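Local coordinates for PDZ domain protein (Parabacteroides distasonis, PDB 4L8N) that is of unknown function but binds magnesium ions and combines N-terminal and C-terminal PDZ domains with a DUF4136 domain, at residues Val258-Glu263 with Met287-Thr292; Ala264-Glu269 with Asp275-Val280; Ile312-Asp317 with Pro409-Leu414. All blocks are in the same frame, centred on the assembly; numbering follows the deposited sequence.

How the contacts relate
Two of the three contacts share one strand, while the third belongs to a different part of the fold. Contacts 1 and 2 use successive halves of strand 258-268, an inner strand of the large mixed sheet, in the DUF4136 region; their centres lie about 18 Å apart. Leaving the strand, the chain forms helix 274-285, which supplies contact 2, and then the loop that returns to the strand in contact 1. Both also touch the second subunit. Contact 3 follows later in the chain, its centre about 44 Å from each of the others. Its nearest atoms stay about 26 and 29 Å from contacts 1 and 2, yet the mixed sheet runs on to strand 341-345, against which Y314 packs.

Contact 1 (Val258-Glu263 with Met287-Thr292); sequences VLWECE and MQYPYT
Within the DUF4136 domain, W260 of an inner sheet strand meets Y289 and T292 of the loop that follows helix 274-285, and this indole carries most of the contact. Its CG lies anti to the backbone N (chi1 -176°), which sends the ring out from the strand toward the loop. Y289 comes over one face of the indole: its ring presents an edge to the five-membered ring in a T-shaped pair, the planes at 74° and Y289 CD1 3.6 Å from W260 CG. Farther along the same indole, Y289 CB sits over the six-membered ring in a CH-pi contact, 4.1 Å from its centroid. The strand, 258-268, is paired antiparallel with 240-250 and 123-135 in the mixed sheet, and W260 also touches I248 and V135 on these two neighbours, so the loop packs on the sheet through W260. The opposite indole face has C262 N above its rim.

At the ring edge, W260 NE1 donates to T292 OG1 (2.9 Å), which lies in the indole plane. That hydroxyl in turn donates to Q288 O (2.6 Å), tilted from the carbonyl plane. A weak bond from W260 NE1 to Q288 O, 3.2 Å and bent to 127°, completes a triangle in which one buried N-H is shared between a hydroxyl and a carbonyl of the same loop.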
loop_
_atom_site.group_PDB
_atom_site.type_symbol
_atom_site.label_atom_id
_atom_site.label_comp_id
_atom_site.label_asym_id
_atom_site.label_seq_id
_atom_site.Cartn_x
_atom_site.Cartn_y
_atom_site.Cartn_z
ATOM N N VAL A 258 0.617 7.920 19.261
ATOM C CA VAL A 258 0.130 8.437 17.988
ATOM C C VAL A 258 -1.360 8.132 17.940
ATOM O O VAL A 258 -1.762 6.960 18.017
ATOM C CB VAL A 258 0.900 7.884 16.764
ATOM C CG1 VAL A 258 0.264 8.373 15.464
ATOM C CG2 VAL A 258 2.369 8.283 16.829
ATOM N N LEU A 259 -2.178 9.197 17.894
ATOM C CA LEU A 259 -3.640 9.090 17.877
ATOM C C LEU A 259 -4.146 8.759 16.488
ATOM O O LEU A 259 -5.013 7.901 16.323
ATOM C CB LEU A 259 -4.304 10.394 18.357
ATOM C CG LEU A 259 -3.964 10.903 19.754
ATOM C CD1 LEU A 259 -4.524 12.266 19.943
ATOM C CD2 LEU A 259 -4.564 10.018 20.838
ATOM N N TRP A 260 -3.598 9.446 15.502
ATOM C CA TRP A 260 -4.013 9.372 14.114
ATOM C C TRP A 260 -2.820 9.688 13.222
ATOM O O TRP A 260 -2.035 10.621 13.515
ATOM C CB TRP A 260 -5.142 10.417 13.909
ATOM C CG TRP A 260 -5.802 10.447 12.556
ATOM C CD1 TRP A 260 -6.982 9.856 12.216
ATOM C CD2 TRP A 260 -5.430 11.270 11.443
ATOM N NE1 TRP A 260 -7.338 10.206 10.940
ATOM C CE2 TRP A 260 -6.396 11.063 10.431
ATOM C CE3 TRP A 260 -4.362 12.148 11.189
ATOM C CZ2 TRP A 260 -6.344 11.725 9.205
ATOM C CZ3 TRP A 260 -4.279 12.751 9.947
ATOM C CH2 TRP A 260 -5.290 12.578 8.993
ATOM N N GLU A 261 -2.683 8.895 12.145
ATOM C CA GLU A 261 -1.615 9.019 11.166
ATOM C C GLU A 261 -2.181 8.718 9.800
ATOM O O GLU A 261 -2.934 7.757 9.639
ATOM C CB GLU A 261 -0.434 8.073 11.517
ATOM C CG GLU A 261 0.848 8.314 10.713
ATOM C CD GLU A 261 2.075 7.499 11.096
ATOM O OE1 GLU A 261 2.500 7.579 12.268
ATOM O OE2 GLU A 261 2.656 6.836 10.209
ATOM N N CYS A 262 -1.873 9.583 8.834
ATOM C CA CYS A 262 -2.282 9.434 7.447
ATOM C C CYS A 262 -1.061 9.564 6.568
ATOM O O CYS A 262 -0.314 10.550 6.665
ATOM C CB CYS A 262 -3.372 10.421 7.050
ATOM S SG CYS A 262 -4.142 10.053 5.447
ATOM N N GLU A 263 -0.812 8.505 5.780
ATOM C CA GLU A 263 0.341 8.387 4.897
ATOM C C GLU A 263 -0.111 8.162 3.469
ATOM O O GLU A 263 -0.873 7.248 3.182
ATOM C CB GLU A 263 1.253 7.232 5.360
ATOM C CG GLU A 263 2.671 7.275 4.824
ATOM C CD GLU A 263 3.506 6.055 5.150
ATOM O OE1 GLU A 263 3.836 5.845 6.340
ATOM O OE2 GLU A 263 3.867 5.325 4.201
HETATM N N MSE A 287 -9.813 15.133 5.857
HETATM C CA MSE A 287 -11.272 14.923 5.899
HETATM C C MSE A 287 -11.600 13.717 6.795
HETATM O O MSE A 287 -12.738 13.581 7.257
HETATM C CB MSE A 287 -11.850 14.742 4.495
HETATM C CG MSE A 287 -12.266 16.061 3.875
HETATM SE SE MSE A 287 -12.945 15.926 2.056
HETATM C CE MSE A 287 -14.516 15.106 2.458
ATOM N N GLN A 288 -10.583 12.854 7.065
ATOM C CA GLN A 288 -10.781 11.713 7.943
ATOM C C GLN A 288 -10.348 12.015 9.373
ATOM O O GLN A 288 -10.359 11.107 10.192
ATOM C CB GLN A 288 -10.136 10.441 7.402
ATOM C CG GLN A 288 -10.938 9.886 6.235
ATOM C CD GLN A 288 -10.779 8.420 6.097
ATOM O OE1 GLN A 288 -11.708 7.647 6.349
ATOM N NE2 GLN A 288 -9.578 8.015 5.723
ATOM N N TYR A 289 -10.037 13.290 9.704
ATOM C CA TYR A 289 -9.781 13.690 11.088
ATOM C C TYR A 289 -10.934 14.593 11.554
ATOM O O TYR A 289 -11.141 15.646 10.939
ATOM C CB TYR A 289 -8.408 14.369 11.313
ATOM C CG TYR A 289 -8.125 14.475 12.798
ATOM C CD1 TYR A 289 -7.704 13.361 13.527
ATOM C CD2 TYR A 289 -8.462 15.630 13.515
ATOM C CE1 TYR A 289 -7.548 13.417 14.916
ATOM C CE2 TYR A 289 -8.317 15.691 14.908
ATOM C CZ TYR A 289 -7.850 14.583 15.601
ATOM O OH TYR A 289 -7.691 14.618 16.972
ATOM N N PRO A 290 -11.738 14.233 12.589
ATOM C CA PRO A 290 -11.639 13.074 13.492
ATOM C C PRO A 290 -12.416 11.820 13.069
ATOM O O PRO A 290 -12.338 10.803 13.760
ATOM C CB PRO A 290 -12.233 13.635 14.783
ATOM C CG PRO A 290 -13.277 14.591 14.323
ATOM C CD PRO A 290 -12.834 15.130 13.007
ATOM N N TYR A 291 -13.167 11.878 11.957
ATOM C CA TYR A 291 -13.984 10.749 11.553
ATOM C C TYR A 291 -13.315 9.934 10.443
ATOM O O TYR A 291 -13.368 10.302 9.274
ATOM C CB TYR A 291 -15.379 11.238 11.149
ATOM C CG TYR A 291 -16.362 10.130 10.836
ATOM C CD1 TYR A 291 -16.592 9.097 11.740
ATOM C CD2 TYR A 291 -17.101 10.141 9.654
ATOM C CE1 TYR A 291 -17.502 8.081 11.459
ATOM C CE2 TYR A 291 -18.019 9.134 9.365
ATOM C CZ TYR A 291 -18.220 8.106 10.271
ATOM O OH TYR A 291 -19.144 7.127 9.986
ATOM N N THR A 292 -12.681 8.814 10.846
ATOM C CA THR A 292 -11.991 7.852 9.998
ATOM C C THR A 292 -12.874 6.620 9.779
ATOM O O THR A 292 -13.207 5.922 10.742
ATOM C CB THR A 292 -10.632 7.461 10.641
ATOM O OG1 THR A 292 -9.802 8.613 10.794
ATOM C CG2 THR A 292 -9.871 6.422 9.838
#

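Contact 2 (Ala264-Glu269 with Asp275-Val280); sequences ANELLE and DEYARV
Y277 reaches from helix 274-285 to E266 and A264 on strand 258-268, and its phenol end makes nearly the whole contact. With CG anti to the backbone N (chi1 -171°), the ring projects from the helix until its hydroxyl meets the strand. E266 answers with a folded chain: chi2 of 69° turns the carboxylate to the hydroxyl, and OE1 arrives at the edge of the tyrosine, close to the ring plane. Y277 OH donates to E266 OE1 at 2.6 Å, meeting that oxygen nearly along its C-O bond, although the carboxylate is turned 49° from the ring plane. E266 CG itself, set by chi1, lies 4.1 Å from Y277 CE1. On the CE2 side of the hydroxyl, A264 CB lies 3.4 Å from Y277 OH.

The contact packs the helix on the mixed sheet of the DUF4136 region, at the strand end leading to magnesium-binding D270, whose side chain is about 11 Å from that of E266. The Y277 ring stacks with H281 of its own helix. E266 OE2 forms a salt bridge with R215 of the second subunit. Together these bonds would be expected to favour a charged carboxylate despite its burial, and they link strand 258-268 to both helix 274-285 and the second subunit.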
loop_
_atom_site.group_PDB
_atom_site.type_symbol
_atom_site.label_atom_id
_atom_site.label_comp_id
_atom_site.label_asym_id
_atom_site.label_seq_id
_atom_site.Cartn_x
_atom_site.Cartn_y
_atom_site.Cartn_z
ATOM N N ALA A 264 0.340 9.027 2.589
ATOM C CA ALA A 264 0.095 8.934 1.153
ATOM C C ALA A 264 1.355 8.400 0.478
ATOM O O ALA A 264 2.468 8.911 0.725
ATOM C CB ALA A 264 -0.282 10.295 0.585
ATOM N N ASN A 265 1.181 7.334 -0.315
ATOM C CA ASN A 265 2.252 6.712 -1.085
ATOM C C ASN A 265 1.834 6.699 -2.540
ATOM O O ASN A 265 0.894 5.998 -2.937
ATOM C CB ASN A 265 2.607 5.332 -0.560
ATOM C CG ASN A 265 3.296 5.404 0.781
ATOM O OD1 ASN A 265 4.474 5.790 0.881
ATOM N ND2 ASN A 265 2.566 5.036 1.838
ATOM N N GLU A 266 2.507 7.549 -3.320
ATOM C CA GLU A 266 2.195 7.808 -4.719
ATOM C C GLU A 266 3.255 7.251 -5.685
ATOM O O GLU A 266 4.449 7.431 -5.448
ATOM C CB GLU A 266 2.072 9.335 -4.884
ATOM C CG GLU A 266 0.995 9.777 -5.844
ATOM C CD GLU A 266 -0.431 9.545 -5.396
ATOM O OE1 GLU A 266 -0.890 10.272 -4.488
ATOM O OE2 GLU A 266 -1.111 8.686 -6.007
ATOM N N LEU A 267 2.813 6.558 -6.755
ATOM C CA LEU A 267 3.722 6.034 -7.807
ATOM C C LEU A 267 3.763 7.044 -8.950
ATOM O O LEU A 267 2.756 7.256 -9.637
ATOM C CB LEU A 267 3.326 4.634 -8.322
ATOM C CG LEU A 267 3.482 3.450 -7.368
ATOM C CD1 LEU A 267 3.211 2.154 -8.097
ATOM C CD2 LEU A 267 4.865 3.384 -6.768
ATOM N N LEU A 268 4.917 7.688 -9.123
ATOM C CA LEU A 268 5.060 8.775 -10.075
ATOM C C LEU A 268 5.752 8.452 -11.391
ATOM O O LEU A 268 6.746 7.717 -11.454
ATOM C CB LEU A 268 5.789 9.932 -9.413
ATOM C CG LEU A 268 4.872 10.996 -8.858
ATOM C CD1 LEU A 268 4.238 10.563 -7.558
ATOM C CD2 LEU A 268 5.622 12.231 -8.607
ATOM N N GLU A 269 5.216 9.109 -12.436
ATOM C CA GLU A 269 5.639 9.089 -13.840
ATOM C C GLU A 269 6.725 10.148 -14.067
ATOM O O GLU A 269 7.714 9.854 -14.743
ATOM C CB GLU A 269 4.441 9.330 -14.793
ATOM C CG GLU A 269 3.214 8.474 -14.511
ATOM C CD GLU A 269 2.094 8.623 -15.521
ATOM O OE1 GLU A 269 1.273 9.558 -15.377
ATOM O OE2 GLU A 269 2.033 7.795 -16.458
ATOM N N ASP A 275 5.575 20.363 -1.921
ATOM C CA ASP A 275 4.764 21.492 -1.448
ATOM C C ASP A 275 3.435 21.524 -2.204
ATOM O O ASP A 275 2.379 21.642 -1.565
ATOM C CB ASP A 275 5.510 22.851 -1.526
ATOM C CG ASP A 275 6.238 23.199 -2.821
ATOM O OD1 ASP A 275 5.746 22.819 -3.906
ATOM O OD2 ASP A 275 7.239 23.947 -2.754
ATOM N N GLU A 276 3.485 21.335 -3.544
ATOM C CA GLU A 276 2.309 21.289 -4.410
ATOM C C GLU A 276 1.444 20.098 -4.031
ATOM O O GLU A 276 0.231 20.254 -3.885
ATOM C CB GLU A 276 2.705 21.249 -5.894
ATOM C CG GLU A 276 3.116 22.618 -6.423
ATOM C CD GLU A 276 3.663 22.700 -7.838
ATOM O OE1 GLU A 276 3.252 21.889 -8.701
ATOM O OE2 GLU A 276 4.467 23.625 -8.096
ATOM N N TYR A 277 2.079 18.941 -3.781
ATOM C CA TYR A 277 1.416 17.712 -3.360
ATOM C C TYR A 277 0.642 17.948 -2.042
ATOM O O TYR A 277 -0.541 17.611 -1.989
ATOM C CB TYR A 277 2.426 16.531 -3.219
ATOM C CG TYR A 277 1.697 15.224 -2.989
ATOM C CD1 TYR A 277 1.239 14.465 -4.059
ATOM C CD2 TYR A 277 1.354 14.810 -1.702
ATOM C CE1 TYR A 277 0.472 13.320 -3.857
ATOM C CE2 TYR A 277 0.582 13.668 -1.490
ATOM C CZ TYR A 277 0.121 12.943 -2.574
ATOM O OH TYR A 277 -0.679 11.847 -2.390
ATOM N N ALA A 278 1.317 18.513 -0.996
ATOM C CA ALA A 278 0.733 18.828 0.326
ATOM C C ALA A 278 -0.483 19.777 0.190
ATOM O O ALA A 278 -1.546 19.485 0.753
ATOM C CB ALA A 278 1.782 19.448 1.257
ATOM N N ARG A 279 -0.340 20.872 -0.604
ATOM C CA ARG A 279 -1.405 21.847 -0.854
ATOM C C ARG A 279 -2.693 21.182 -1.339
ATOM O O ARG A 279 -3.764 21.551 -0.864
ATOM C CB ARG A 279 -0.967 22.903 -1.889
ATOM C CG ARG A 279 -0.040 23.954 -1.338
ATOM C CD ARG A 279 -0.034 25.173 -2.231
ATOM N NE ARG A 279 1.074 26.078 -1.904
ATOM C CZ ARG A 279 1.024 27.028 -0.974
ATOM N NH1 ARG A 279 -0.085 27.210 -0.257
ATOM N NH2 ARG A 279 2.076 27.803 -0.752
ATOM N N VAL A 280 -2.584 20.196 -2.262
ATOM C CA VAL A 280 -3.721 19.481 -2.847
ATOM C C VAL A 280 -4.288 18.436 -1.882
ATOM O O VAL A 280 -5.496 18.388 -1.690
ATOM C CB VAL A 280 -3.337 18.837 -4.218
ATOM C CG1 VAL A 280 -4.465 17.995 -4.812
ATOM C CG2 VAL A 280 -2.899 19.893 -5.218
#

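Contact 3 (Ile312-Asp317 with Pro409-Leu414); sequences ISYDID and PAFSYL
The backbones of Y314 and F411 stay well apart, their CA atoms 11.0 Å from each other even at the nearest approach, so side chains alone bridge the gap. One segment begins as the short strand 312-315; in the other, P409 O takes both S412 N and S412 OG in the turn leading into the 3-10 segment 412-414.

From the strand, Y314 extends with CG anti to its carbonyl carbon (chi1 -54°). F411 stands over the centre of one face of that ring, edge first: the planes are at 89°, a T-shaped pair with centroids 5.5 Å apart and CE1 of F411 4.1 Å from CE1 of Y314. I312 CG2 covers the rim of the opposite face, so the phenol is sandwiched between its own strand and the incoming loop.

Strand 312-315 is the middle of a small antiparallel sheet between 104-105 and 322-325, in a region consistent with the C-terminal PDZ domain. Y314 also touches I342 and I345 of strand 341-345 and L110 of helix 107-113.

At its far end Y314 OH donates to Y413 OH, 2.6 Å away and close to the plane of the Y314 ring. The two tyrosines come from opposite directions; Y413 reaches this place with chi1 at 82°, CG between the backbone N and the carbonyl carbon. Y413 OH also bonds to E107, which extends the polar chain beyond the pair of buried hydroxyls.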
loop_
_atom_site.group_PDB
_atom_site.type_symbol
_atom_site.label_atom_id
_atom_site.label_comp_id
_atom_site.label_asym_id
_atom_site.label_seq_id
_atom_site.Cartn_x
_atom_site.Cartn_y
_atom_site.Cartn_z
ATOM N N ILE A 312 -39.252 28.749 -8.771
ATOM C CA ILE A 312 -40.463 28.083 -9.267
ATOM C C ILE A 312 -40.287 26.561 -9.201
ATOM O O ILE A 312 -39.238 26.025 -9.581
ATOM C CB ILE A 312 -40.841 28.543 -10.727
ATOM C CG1 ILE A 312 -41.109 30.058 -10.817
ATOM C CG2 ILE A 312 -42.037 27.760 -11.307
ATOM C CD1 ILE A 312 -40.831 30.687 -12.228
ATOM N N SER A 313 -41.338 25.882 -8.725
ATOM C CA SER A 313 -41.482 24.435 -8.708
ATOM C C SER A 313 -42.601 24.081 -9.717
ATOM O O SER A 313 -43.596 24.802 -9.804
ATOM C CB SER A 313 -41.763 23.943 -7.299
ATOM O OG SER A 313 -40.595 24.103 -6.508
ATOM N N TYR A 314 -42.394 23.049 -10.541
ATOM C CA TYR A 314 -43.318 22.668 -11.620
ATOM C C TYR A 314 -44.015 21.343 -11.303
ATOM O O TYR A 314 -43.459 20.541 -10.545
ATOM C CB TYR A 314 -42.546 22.559 -12.964
ATOM C CG TYR A 314 -41.757 23.798 -13.347
ATOM C CD1 TYR A 314 -40.442 23.968 -12.931
ATOM C CD2 TYR A 314 -42.327 24.800 -14.121
ATOM C CE1 TYR A 314 -39.720 25.115 -13.258
ATOM C CE2 TYR A 314 -41.612 25.946 -14.463
ATOM C CZ TYR A 314 -40.302 26.094 -14.043
ATOM O OH TYR A 314 -39.582 27.215 -14.391
ATOM N N ASP A 315 -45.219 21.103 -11.881
ATOM C CA ASP A 315 -45.979 19.858 -11.669
ATOM C C ASP A 315 -45.351 18.728 -12.481
ATOM O O ASP A 315 -45.261 18.839 -13.695
ATOM C CB ASP A 315 -47.467 20.048 -12.059
ATOM C CG ASP A 315 -48.490 19.092 -11.444
ATOM O OD1 ASP A 315 -48.168 17.892 -11.280
ATOM O OD2 ASP A 315 -49.646 19.527 -11.211
ATOM N N ILE A 316 -44.930 17.638 -11.816
ATOM C CA ILE A 316 -44.310 16.447 -12.431
ATOM C C ILE A 316 -45.152 15.914 -13.632
ATOM O O ILE A 316 -44.582 15.365 -14.577
ATOM C CB ILE A 316 -44.044 15.341 -11.355
ATOM C CG1 ILE A 316 -43.183 14.168 -11.912
ATOM C CG2 ILE A 316 -45.329 14.871 -10.635
ATOM C CD1 ILE A 316 -42.662 13.124 -10.863
ATOM N N ASP A 317 -46.484 16.111 -13.600
ATOM C CA ASP A 317 -47.400 15.662 -14.648
ATOM C C ASP A 317 -47.676 16.835 -15.622
ATOM O O ASP A 317 -47.131 16.805 -16.729
ATOM C CB ASP A 317 -48.690 15.071 -14.032
ATOM C CG ASP A 317 -48.453 14.146 -12.839
ATOM O OD1 ASP A 317 -47.719 13.137 -13.000
ATOM O OD2 ASP A 317 -48.993 14.436 -11.746
ATOM N N PRO A 409 -36.585 23.763 -25.978
ATOM C CA PRO A 409 -35.567 24.281 -25.055
ATOM C C PRO A 409 -36.095 25.204 -23.944
ATOM O O PRO A 409 -35.339 26.048 -23.455
ATOM C CB PRO A 409 -34.646 25.071 -26.001
ATOM C CG PRO A 409 -35.256 24.955 -27.407
ATOM C CD PRO A 409 -36.669 24.623 -27.173
ATOM N N ALA A 410 -37.363 25.050 -23.532
ATOM C CA ALA A 410 -37.974 25.883 -22.500
ATOM C C ALA A 410 -37.169 25.907 -21.196
ATOM O O ALA A 410 -36.972 26.987 -20.625
ATOM C CB ALA A 410 -39.383 25.403 -22.222
ATOM N N PHE A 411 -36.647 24.736 -20.762
ATOM C CA PHE A 411 -35.893 24.642 -19.524
ATOM C C PHE A 411 -34.431 25.057 -19.685
ATOM O O PHE A 411 -33.733 25.176 -18.677
ATOM C CB PHE A 411 -36.006 23.239 -18.930
ATOM C CG PHE A 411 -37.394 22.877 -18.437
ATOM C CD1 PHE A 411 -37.909 23.438 -17.268
ATOM C CD2 PHE A 411 -38.171 21.946 -19.120
ATOM C CE1 PHE A 411 -39.185 23.098 -16.813
ATOM C CE2 PHE A 411 -39.444 21.588 -18.646
ATOM C CZ PHE A 411 -39.938 22.168 -17.497
ATOM N N SER A 412 -33.980 25.375 -20.900
ATOM C CA SER A 412 -32.582 25.812 -21.123
ATOM C C SER A 412 -32.252 27.140 -20.378
ATOM O O SER A 412 -31.080 27.481 -20.261
ATOM C CB SER A 412 -32.263 25.947 -22.617
ATOM O OG SER A 412 -32.936 27.057 -23.190
ATOM N N TYR A 413 -33.273 27.855 -19.866
ATOM C CA TYR A 413 -33.151 29.096 -19.086
ATOM C C TYR A 413 -32.294 28.838 -17.825
ATOM O O TYR A 413 -31.622 29.743 -17.331
ATOM C CB TYR A 413 -34.553 29.659 -18.717
ATOM C CG TYR A 413 -35.211 29.032 -17.496
ATOM C CD1 TYR A 413 -34.978 29.533 -16.216
ATOM C CD2 TYR A 413 -36.082 27.950 -17.624
ATOM C CE1 TYR A 413 -35.559 28.947 -15.089
ATOM C CE2 TYR A 413 -36.669 27.355 -16.505
ATOM C CZ TYR A 413 -36.412 27.864 -15.240
ATOM O OH TYR A 413 -37.008 27.305 -14.140
ATOM N N LEU A 414 -32.323 27.593 -17.322
ATOM C CA LEU A 414 -31.538 27.150 -16.180
ATOM C C LEU A 414 -30.058 27.364 -16.423
ATOM O O LEU A 414 -29.308 27.526 -15.451
ATOM C CB LEU A 414 -31.810 25.665 -15.886
ATOM C CG LEU A 414 -33.215 25.346 -15.342
ATOM C CD1 LEU A 414 -33.547 23.896 -15.554
ATOM C CD2 LEU A 414 -33.375 25.761 -13.883
#